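Local coordinates for NigD-like protein (Bacteroides vulgatus ATCC 8482, PDB 3K6O) that is of unknown function but is a NigD-like protein with an N-terminal OB-type domain, a C-terminal beta sandwich and probably a signal peptide, at residues G56-G61 / V85-I90; K109-S114 / K199-S204; P113-L118 / S178-E183. All blocks are in the same frame, centred on the assembly; numbering follows the deposited sequence.

Contact 1: residues G56-G61 / V85-I90; sequences GERIFG and VPVQKI
Arg58 and Val85 meet where two strands of an antiparallel beta hairpin, 58-66 and 75-93, part company. Residues 56-61 lie in the NigD-like N-terminal OB domain. The long strand 75-93 runs on from there and pairs with strands 133-139 and 165-173.

The polar link is short. Val85 N donates to Arg58 O at 2.8 Å, and the N-H points almost straight at the oxygen (169°). The donor sits above the carbonyl plane, 36° out of it. Beyond this bond a single water, water 1, continues the link: it accepts from Arg58 N and donates to Val85 O.

Arg58 and Val85 lie side by side and point the same way. Arg58 CG is anti to its backbone N (chi1 -172°) and rests 3.9 Å from Val85 CB. Val85 CG2 reaches Phe60 CB at 3.7 Å. The Phe60 ring itself leads away and meets Phe215 edge-to-face.

The charged end of Arg58 also leaves the contact. Its NH2 forms a salt bridge with Asp36 and a hydrogen bond with Asn119, while NE bonds to Ser171. The aliphatic part thus packs on the second strand, and the guanidinium ties parts of both family regions together.

Gly56 precedes the strand at a positive phi, where a side chain would collide with the carbonyl oxygen of the residue before. On the Gly56 side of the contact, Val87 CG2 touches Arg58 CB at 3.5 Å.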
loop_
_atom_site.group_PDB
_atom_site.type_symbol
_atom_site.label_atom_id
_atom_site.label_comp_id
_atom_site.label_asym_id
_atom_site.label_seq_id
_atom_site.Cartn_x
_atom_site.Cartn_y
_atom_site.Cartn_z
ATOM N N GLY A 56 -2.009 9.162 -9.836
ATOM C CA GLY A 56 -2.186 7.771 -9.485
ATOM C C GLY A 56 -0.921 7.096 -9.010
ATOM O O GLY A 56 -0.992 6.051 -8.404
ATOM N N GLU A 57 0.246 7.664 -9.272
ATOM C CA GLU A 57 1.440 7.077 -8.727
ATOM C C GLU A 57 1.407 7.204 -7.209
ATOM O O GLU A 57 0.925 8.201 -6.644
ATOM C CB GLU A 57 2.724 7.709 -9.300
ATOM C CG GLU A 57 3.116 7.263 -10.728
ATOM C CD GLU A 57 4.499 7.766 -11.140
ATOM O OE1 GLU A 57 5.520 7.095 -10.866
ATOM O OE2 GLU A 57 4.572 8.856 -11.714
ATOM N N ARG A 58 1.979 6.210 -6.557
ATOM C CA ARG A 58 1.974 6.135 -5.125
ATOM C C ARG A 58 3.407 6.308 -4.622
ATOM O O ARG A 58 4.334 5.691 -5.180
ATOM C CB ARG A 58 1.493 4.752 -4.740
ATOM C CG ARG A 58 1.254 4.578 -3.273
ATOM C CD ARG A 58 -0.194 4.566 -2.941
ATOM N NE ARG A 58 -0.456 4.134 -1.554
ATOM C CZ ARG A 58 -1.002 4.908 -0.614
ATOM N NH1 ARG A 58 -1.337 6.170 -0.872
ATOM N NH2 ARG A 58 -1.222 4.407 0.597
ATOM N N ILE A 59 3.584 7.095 -3.554
ATOM C CA ILE A 59 4.908 7.241 -2.939
ATOM C C ILE A 59 4.906 7.007 -1.428
ATOM O O ILE A 59 3.890 7.195 -0.744
ATOM C CB ILE A 59 5.524 8.645 -3.258
ATOM C CG1 ILE A 59 4.779 9.783 -2.542
ATOM C CG2 ILE A 59 5.502 8.869 -4.752
ATOM C CD1 ILE A 59 5.442 11.172 -2.698
ATOM N N PHE A 60 6.073 6.636 -0.910
ATOM C CA PHE A 60 6.351 6.627 0.523
ATOM C C PHE A 60 7.347 7.772 0.680
ATOM O O PHE A 60 8.492 7.710 0.195
ATOM C CB PHE A 60 6.920 5.257 0.914
ATOM C CG PHE A 60 7.076 5.032 2.387
ATOM C CD1 PHE A 60 6.044 5.278 3.276
ATOM C CD2 PHE A 60 8.248 4.500 2.886
ATOM C CE1 PHE A 60 6.202 5.026 4.651
ATOM C CE2 PHE A 60 8.413 4.251 4.246
ATOM C CZ PHE A 60 7.394 4.500 5.123
ATOM N N GLY A 61 6.896 8.850 1.306
ATOM C CA GLY A 61 7.616 10.101 1.238
ATOM C C GLY A 61 8.026 10.697 2.556
ATOM O O GLY A 61 7.566 10.272 3.608
ATOM N N VAL A 85 6.135 3.534 -4.771
ATOM C CA VAL A 85 5.481 2.322 -4.274
ATOM C C VAL A 85 4.634 1.730 -5.384
ATOM O O VAL A 85 3.748 2.377 -5.893
ATOM C CB VAL A 85 4.659 2.637 -3.035
ATOM C CG1 VAL A 85 3.829 1.412 -2.609
ATOM C CG2 VAL A 85 5.606 3.150 -1.888
ATOM N N PRO A 86 4.908 0.479 -5.782
ATOM C CA PRO A 86 4.071 -0.104 -6.819
ATOM C C PRO A 86 2.621 -0.268 -6.381
ATOM O O PRO A 86 2.362 -0.593 -5.231
ATOM C CB PRO A 86 4.710 -1.491 -7.097
ATOM C CG PRO A 86 5.793 -1.681 -6.102
ATOM C CD PRO A 86 6.060 -0.364 -5.410
ATOM N N VAL A 87 1.695 -0.040 -7.304
ATOM C CA VAL A 87 0.280 -0.166 -7.055
ATOM C C VAL A 87 -0.181 -1.366 -7.832
ATOM O O VAL A 87 0.059 -1.413 -9.035
ATOM C CB VAL A 87 -0.503 1.082 -7.513
ATOM C CG1 VAL A 87 -2.006 0.796 -7.379
ATOM C CG2 VAL A 87 -0.136 2.294 -6.638
ATOM N N GLN A 88 -0.785 -2.352 -7.147
ATOM C CA GLN A 88 -1.282 -3.588 -7.777
ATOM C C GLN A 88 -2.790 -3.702 -7.677
ATOM O O GLN A 88 -3.416 -3.219 -6.719
ATOM C CB GLN A 88 -0.625 -4.864 -7.187
ATOM C CG GLN A 88 0.759 -5.094 -7.664
ATOM C CD GLN A 88 1.383 -6.399 -7.184
ATOM O OE1 GLN A 88 0.768 -7.510 -7.228
ATOM N NE2 GLN A 88 2.618 -6.288 -6.752
ATOM N N LYS A 89 -3.375 -4.334 -8.685
ATOM C CA LYS A 89 -4.793 -4.620 -8.665
ATOM C C LYS A 89 -5.026 -5.900 -7.879
ATOM O O LYS A 89 -4.197 -6.794 -7.896
ATOM C CB LYS A 89 -5.297 -4.886 -10.082
ATOM C CG LYS A 89 -5.309 -3.660 -10.988
ATOM C CD LYS A 89 -5.213 -4.148 -12.470
ATOM C CE LYS A 89 -5.154 -2.995 -13.463
ATOM N NZ LYS A 89 -3.823 -2.260 -13.416
ATOM N N ILE A 90 -6.199 -5.999 -7.268
ATOM C CA ILE A 90 -6.734 -7.290 -6.827
ATOM C C ILE A 90 -6.946 -8.220 -8.042
ATOM O O ILE A 90 -7.301 -7.785 -9.141
ATOM C CB ILE A 90 -8.016 -7.080 -6.008
ATOM C CG1 ILE A 90 -7.640 -6.396 -4.681
ATOM C CG2 ILE A 90 -8.797 -8.440 -5.789
ATOM C CD1 ILE A 90 -8.819 -5.987 -3.778
HETATM O O HOH W 1 3.167 3.971 -7.952
#

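Contact 2: residues K109-S114 / K199-S204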
loop_
_atom_site.group_PDB
_atom_site.type_symbol
_atom_site.label_atom_id
_atom_site.label_comp_id
_atom_site.label_asym_id
_atom_site.label_seq_id
_atom_site.Cartn_x
_atom_site.Cartn_y
_atom_site.Cartn_z
ATOM N N LYS A 109 6.003 -7.150 7.647
ATOM C CA LYS A 109 6.452 -6.166 8.633
ATOM C C LYS A 109 5.349 -5.158 8.984
ATOM O O LYS A 109 5.230 -4.764 10.124
ATOM C CB LYS A 109 7.716 -5.442 8.141
ATOM C CG LYS A 109 8.970 -6.301 8.153
ATOM C CD LYS A 109 10.242 -5.477 8.322
ATOM C CE LYS A 109 11.396 -6.339 8.802
ATOM N NZ LYS A 109 12.714 -5.623 8.779
ATOM N N ASP A 110 4.557 -4.716 8.011
ATOM C CA ASP A 110 3.390 -3.869 8.291
ATOM C C ASP A 110 2.255 -4.195 7.331
ATOM O O ASP A 110 2.500 -4.504 6.183
ATOM C CB ASP A 110 3.725 -2.384 8.139
ATOM C CG ASP A 110 4.670 -1.896 9.184
ATOM O OD1 ASP A 110 4.207 -1.633 10.301
ATOM O OD2 ASP A 110 5.871 -1.792 8.895
HETATM N N MSE A 111 1.020 -4.147 7.815
HETATM C CA MSE A 111 -0.122 -4.158 6.931
HETATM C C MSE A 111 -1.244 -3.320 7.488
HETATM O O MSE A 111 -1.622 -3.491 8.631
HETATM C CB MSE A 111 -0.630 -5.573 6.674
HETATM C CG MSE A 111 -1.912 -5.595 5.738
HETATM SE SE MSE A 111 -2.721 -7.397 5.833
HETATM C CE MSE A 111 -1.235 -8.250 5.051
ATOM N N TRP A 112 -1.801 -2.443 6.656
ATOM C CA TRP A 112 -2.942 -1.645 7.067
ATOM C C TRP A 112 -3.718 -1.167 5.854
ATOM O O TRP A 112 -3.134 -0.890 4.810
ATOM C CB TRP A 112 -2.498 -0.454 7.927
ATOM C CG TRP A 112 -1.920 0.705 7.162
ATOM C CD1 TRP A 112 -2.537 1.861 6.877
ATOM C CD2 TRP A 112 -0.600 0.804 6.612
ATOM N NE1 TRP A 112 -1.683 2.704 6.208
ATOM C CE2 TRP A 112 -0.491 2.064 6.015
ATOM C CE3 TRP A 112 0.504 -0.051 6.580
ATOM C CZ2 TRP A 112 0.671 2.493 5.360
ATOM C CZ3 TRP A 112 1.680 0.390 5.938
ATOM C CH2 TRP A 112 1.750 1.649 5.348
ATOM N N PRO A 113 -5.041 -1.074 5.988
ATOM C CA PRO A 113 -5.842 -0.450 4.945
ATOM C C PRO A 113 -5.923 1.047 5.132
ATOM O O PRO A 113 -5.872 1.534 6.253
ATOM C CB PRO A 113 -7.231 -1.064 5.163
ATOM C CG PRO A 113 -7.311 -1.286 6.641
ATOM C CD PRO A 113 -5.868 -1.582 7.100
ATOM N N SER A 114 -6.067 1.745 4.025
ATOM C CA SER A 114 -6.453 3.123 3.974
ATOM C C SER A 114 -7.745 3.175 3.140
ATOM O O SER A 114 -8.244 2.137 2.704
ATOM C CB SER A 114 -5.362 3.924 3.265
ATOM O OG SER A 114 -5.195 3.423 1.947
ATOM N N LYS A 199 -2.781 -17.191 9.233
ATOM C CA LYS A 199 -3.519 -16.327 10.160
ATOM C C LYS A 199 -4.320 -15.239 9.437
ATOM O O LYS A 199 -4.040 -14.933 8.294
ATOM C CB LYS A 199 -2.561 -15.671 11.148
ATOM C CG LYS A 199 -1.502 -14.794 10.507
ATOM C CD LYS A 199 -0.496 -14.317 11.523
ATOM C CE LYS A 199 -1.097 -13.257 12.419
ATOM N NZ LYS A 199 -0.037 -12.541 13.213
ATOM N N THR A 200 -5.313 -14.684 10.124
ATOM C CA THR A 200 -6.186 -13.649 9.567
ATOM C C THR A 200 -5.938 -12.294 10.190
ATOM O O THR A 200 -6.104 -12.139 11.389
ATOM C CB THR A 200 -7.657 -13.998 9.831
ATOM O OG1 THR A 200 -7.925 -15.276 9.277
ATOM C CG2 THR A 200 -8.589 -13.023 9.181
ATOM N N TYR A 201 -5.552 -11.315 9.384
ATOM C CA TYR A 201 -5.540 -9.933 9.837
ATOM C C TYR A 201 -6.986 -9.435 9.698
ATOM O O TYR A 201 -7.606 -9.679 8.662
ATOM C CB TYR A 201 -4.599 -9.093 8.980
ATOM C CG TYR A 201 -3.139 -9.326 9.234
ATOM C CD1 TYR A 201 -2.537 -10.560 8.938
ATOM C CD2 TYR A 201 -2.330 -8.308 9.756
ATOM C CE1 TYR A 201 -1.190 -10.771 9.176
ATOM C CE2 TYR A 201 -0.964 -8.511 9.981
ATOM C CZ TYR A 201 -0.419 -9.747 9.691
ATOM O OH TYR A 201 0.906 -9.961 9.901
ATOM N N ILE A 202 -7.514 -8.782 10.733
ATOM C CA ILE A 202 -8.882 -8.269 10.740
ATOM C C ILE A 202 -8.787 -6.744 10.905
ATOM O O ILE A 202 -8.142 -6.257 11.837
ATOM C CB ILE A 202 -9.733 -8.867 11.908
ATOM C CG1 ILE A 202 -9.784 -10.398 11.784
ATOM C CG2 ILE A 202 -11.132 -8.296 11.898
ATOM C CD1 ILE A 202 -10.257 -11.195 13.054
ATOM N N PHE A 203 -9.399 -5.999 9.995
ATOM C CA PHE A 203 -9.528 -4.549 10.152
ATOM C C PHE A 203 -10.992 -4.153 10.041
ATOM O O PHE A 203 -11.612 -4.376 9.002
ATOM C CB PHE A 203 -8.747 -3.826 9.065
ATOM C CG PHE A 203 -7.299 -4.225 8.986
ATOM C CD1 PHE A 203 -6.357 -3.646 9.830
ATOM C CD2 PHE A 203 -6.883 -5.192 8.078
ATOM C CE1 PHE A 203 -4.999 -4.009 9.761
ATOM C CE2 PHE A 203 -5.523 -5.557 7.994
ATOM C CZ PHE A 203 -4.589 -4.967 8.835
ATOM N N SER A 204 -11.544 -3.524 11.073
ATOM C CA SER A 204 -12.925 -3.074 11.000
ATOM C C SER A 204 -13.030 -1.775 10.225
ATOM O O SER A 204 -12.065 -1.004 10.151
ATOM C CB SER A 204 -13.511 -2.884 12.405
ATOM O OG SER A 204 -12.809 -1.872 13.086
#
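The selenium of selenomethionine Met111 meets two aromatic rings in two different ways. It lies over one face of Tyr201, 4.3 Å from SE to the ring centroid and 27° off the ring normal. It stands at the edge of Phe203, in the ring plane, with SE 4.0 Å from Phe203 CE2. Both are Met-aromatic contacts, and the sulfur of the natural methionine would probably sit in the same place. A chi1 of 178° sets Met111 CG anti to the backbone N, 4.1 Å from Phe203 CZ; the chain bends at chi3.

Pro113 supplies the second grip on Phe203. Its CD sits over the centre of one ring face, 3.5 Å from the ring centroid, in a CH-pi contact. Pro113 CG lies farther toward the Phe203 CB side. Met111 O approaches Phe203 CZ obliquely at 3.3 Å.

The strand axes approach to 8.4 Å and their directions differ by 33°. This is face packing within the C-terminal beta sandwich, with side chains bridging the gap. Val189, Val191, Leu118, Val120 and Leu154 also pack on Met111.

An alanine in place of Phe203 would probably leave Pro113 CD without its ring face and open a gap beside the Met111 selenium.

Across these two segments the contact has no hydrogen bonds or charge pairs, so it rests on van der Waals, CH-pi and Met-aromatic contacts.

Contact 3: residues P113-L118 / S178-E183; sequences PSDDYL and SPENSE
The carbonyl O of Asp115 packs against Pro179 and Ser178, while the Asp115 carboxylate meets that of Glu180. The close part is built on the proline ring. Pro179 CD lies 3.4 Å from Asp115 O, and Pro179 CG reaches Ser114 O at 3.9 Å. Ser178 CB sits 3.3 Å from the same Asp115 O. A type I beta turn from Ser178 to Asn181 presents these groups, and Ser178 OG accepts from Glu180 N in an ST turn.

The outer part is polar. Asp115 OD2 and Glu180 OE2 are only 2.5 Å apart, so one of the two acids probably holds a proton. Asp115 CG is anti to the backbone N (chi1 -161°), and the carboxylate planes are turned 61° from each other. Glu180 is exposed. Water 2 donates to Asp116 OD1 and is also hydrogen-bonded to Ser178 OG.

Ser114 OG accepts from Tyr117 N in an ST motif within the connection between strands 107-113 and 117-125. The other segment belongs to the loop between strands 165-173 and 186-191. Pro179 also touches Tyr205 and Leu207, just past strand 199-204, while Asp116 and Leu118 make backbone hydrogen bonds with Leu174 and Phe172 in and beside strand 165-173.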
loop_
_atom_site.group_PDB
_atom_site.type_symbol
_atom_site.label_atom_id
_atom_site.label_comp_id
_atom_site.label_asym_id
_atom_site.label_seq_id
_atom_site.Cartn_x
_atom_site.Cartn_y
_atom_site.Cartn_z
ATOM N N PRO A 113 -5.041 -1.074 5.988
ATOM C CA PRO A 113 -5.842 -0.450 4.945
ATOM C C PRO A 113 -5.923 1.047 5.132
ATOM O O PRO A 113 -5.872 1.534 6.253
ATOM C CB PRO A 113 -7.231 -1.064 5.163
ATOM C CG PRO A 113 -7.311 -1.286 6.641
ATOM C CD PRO A 113 -5.868 -1.582 7.100
ATOM N N SER A 114 -6.067 1.745 4.025
ATOM C CA SER A 114 -6.453 3.123 3.974
ATOM C C SER A 114 -7.745 3.175 3.140
ATOM O O SER A 114 -8.244 2.137 2.704
ATOM C CB SER A 114 -5.362 3.924 3.265
ATOM O OG SER A 114 -5.195 3.423 1.947
ATOM N N ASP A 115 -8.238 4.377 2.855
ATOM C CA ASP A 115 -9.494 4.520 2.118
ATOM C C ASP A 115 -9.436 3.803 0.791
ATOM O O ASP A 115 -10.451 3.278 0.363
ATOM C CB ASP A 115 -9.880 6.002 1.884
ATOM C CG ASP A 115 -11.399 6.201 1.532
ATOM O OD1 ASP A 115 -12.278 5.655 2.248
ATOM O OD2 ASP A 115 -11.704 6.915 0.527
ATOM N N ASP A 116 -8.280 3.813 0.121
ATOM C CA ASP A 116 -8.206 3.295 -1.241
ATOM C C ASP A 116 -7.347 2.061 -1.383
ATOM O O ASP A 116 -7.464 1.397 -2.407
ATOM C CB ASP A 116 -7.667 4.316 -2.259
ATOM C CG ASP A 116 -8.525 5.557 -2.390
ATOM O OD1 ASP A 116 -9.778 5.496 -2.316
ATOM O OD2 ASP A 116 -7.915 6.612 -2.604
ATOM N N TYR A 117 -6.507 1.759 -0.395
ATOM C CA TYR A 117 -5.500 0.690 -0.559
ATOM C C TYR A 117 -5.319 -0.210 0.619
ATOM O O TYR A 117 -5.519 0.199 1.737
ATOM C CB TYR A 117 -4.113 1.263 -0.858
ATOM C CG TYR A 117 -4.041 2.306 -1.949
ATOM C CD1 TYR A 117 -3.862 1.946 -3.283
ATOM C CD2 TYR A 117 -4.142 3.654 -1.639
ATOM C CE1 TYR A 117 -3.783 2.894 -4.306
ATOM C CE2 TYR A 117 -4.054 4.638 -2.659
ATOM C CZ TYR A 117 -3.871 4.249 -3.984
ATOM O OH TYR A 117 -3.754 5.200 -4.979
ATOM N N LEU A 118 -4.928 -1.447 0.351
ATOM C CA LEU A 118 -4.269 -2.260 1.358
ATOM C C LEU A 118 -2.750 -2.071 1.182
ATOM O O LEU A 118 -2.171 -2.389 0.142
ATOM C CB LEU A 118 -4.650 -3.722 1.228
ATOM C CG LEU A 118 -4.106 -4.579 2.368
ATOM C CD1 LEU A 118 -4.852 -4.297 3.690
ATOM C CD2 LEU A 118 -4.167 -6.041 2.041
ATOM N N SER A 178 -13.094 -1.661 -0.429
ATOM C CA SER A 178 -12.611 -0.569 0.378
ATOM C C SER A 178 -13.677 -0.041 1.336
ATOM O O SER A 178 -14.862 -0.396 1.223
ATOM C CB SER A 178 -12.130 0.551 -0.534
ATOM O OG SER A 178 -13.179 1.371 -0.836
ATOM N N PRO A 179 -13.279 0.853 2.256
ATOM C CA PRO A 179 -14.223 1.392 3.201
ATOM C C PRO A 179 -15.275 2.314 2.607
ATOM O O PRO A 179 -16.240 2.667 3.277
ATOM C CB PRO A 179 -13.356 2.163 4.197
ATOM C CG PRO A 179 -12.001 1.962 3.852
ATOM C CD PRO A 179 -11.881 1.139 2.630
ATOM N N GLU A 180 -15.108 2.686 1.359
ATOM C CA GLU A 180 -16.147 3.405 0.631
ATOM C C GLU A 180 -17.315 2.526 0.245
ATOM O O GLU A 180 -18.328 3.054 -0.130
ATOM C CB GLU A 180 -15.556 3.984 -0.630
ATOM C CG GLU A 180 -14.414 4.929 -0.362
ATOM C CD GLU A 180 -14.877 6.324 -0.108
ATOM O OE1 GLU A 180 -16.064 6.545 0.306
ATOM O OE2 GLU A 180 -14.035 7.216 -0.318
ATOM N N ASN A 181 -17.171 1.187 0.302
ATOM C CA ASN A 181 -18.316 0.315 0.206
ATOM C C ASN A 181 -19.083 0.297 1.533
ATOM O O ASN A 181 -18.623 -0.242 2.530
ATOM C CB ASN A 181 -17.887 -1.096 -0.170
ATOM C CG ASN A 181 -19.056 -2.012 -0.419
ATOM O OD1 ASN A 181 -20.188 -1.767 0.038
ATOM N ND2 ASN A 181 -18.785 -3.111 -1.136
ATOM N N SER A 182 -20.276 0.867 1.538
ATOM C CA SER A 182 -20.996 1.061 2.772
ATOM C C SER A 182 -21.593 -0.233 3.319
ATOM O O SER A 182 -21.970 -0.277 4.447
ATOM C CB SER A 182 -22.099 2.107 2.553
ATOM O OG SER A 182 -23.080 1.509 1.721
ATOM N N GLU A 183 -21.689 -1.287 2.531
ATOM C CA GLU A 183 -22.166 -2.569 3.064
ATOM C C GLU A 183 -21.078 -3.326 3.855
ATOM O O GLU A 183 -21.373 -4.380 4.413
ATOM C CB GLU A 183 -22.632 -3.505 1.926
ATOM C CG GLU A 183 -23.707 -2.941 0.988
ATOM C CD GLU A 183 -25.018 -2.763 1.692
ATOM O OE1 GLU A 183 -25.590 -3.791 2.111
ATOM O OE2 GLU A 183 -25.456 -1.600 1.858
HETATM O O HOH W 2 -11.533 3.099 -2.682
#

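In the fold
Both segments of contact 1 precede those of contacts 2 and 3, whose first segments overlap at Pro113 and Ser114. The centres of contacts 2 and 3 are about 12 Å apart, and both lie in the C-terminal beta sandwich. Strands 107-113 and 117-125, neighbours in a sheet, link them, and Leu118 CD1 packs on Met111 CG at 3.8 Å. The centre of contact 1 is about 17 Å from that of contact 2 and 15 Å from that of contact 3. Arg58 CZ nevertheless touches Tyr117 CD2 at 3.5 Å. The OB-type region thus packs directly on the sandwich, with strand 75-93 running between them.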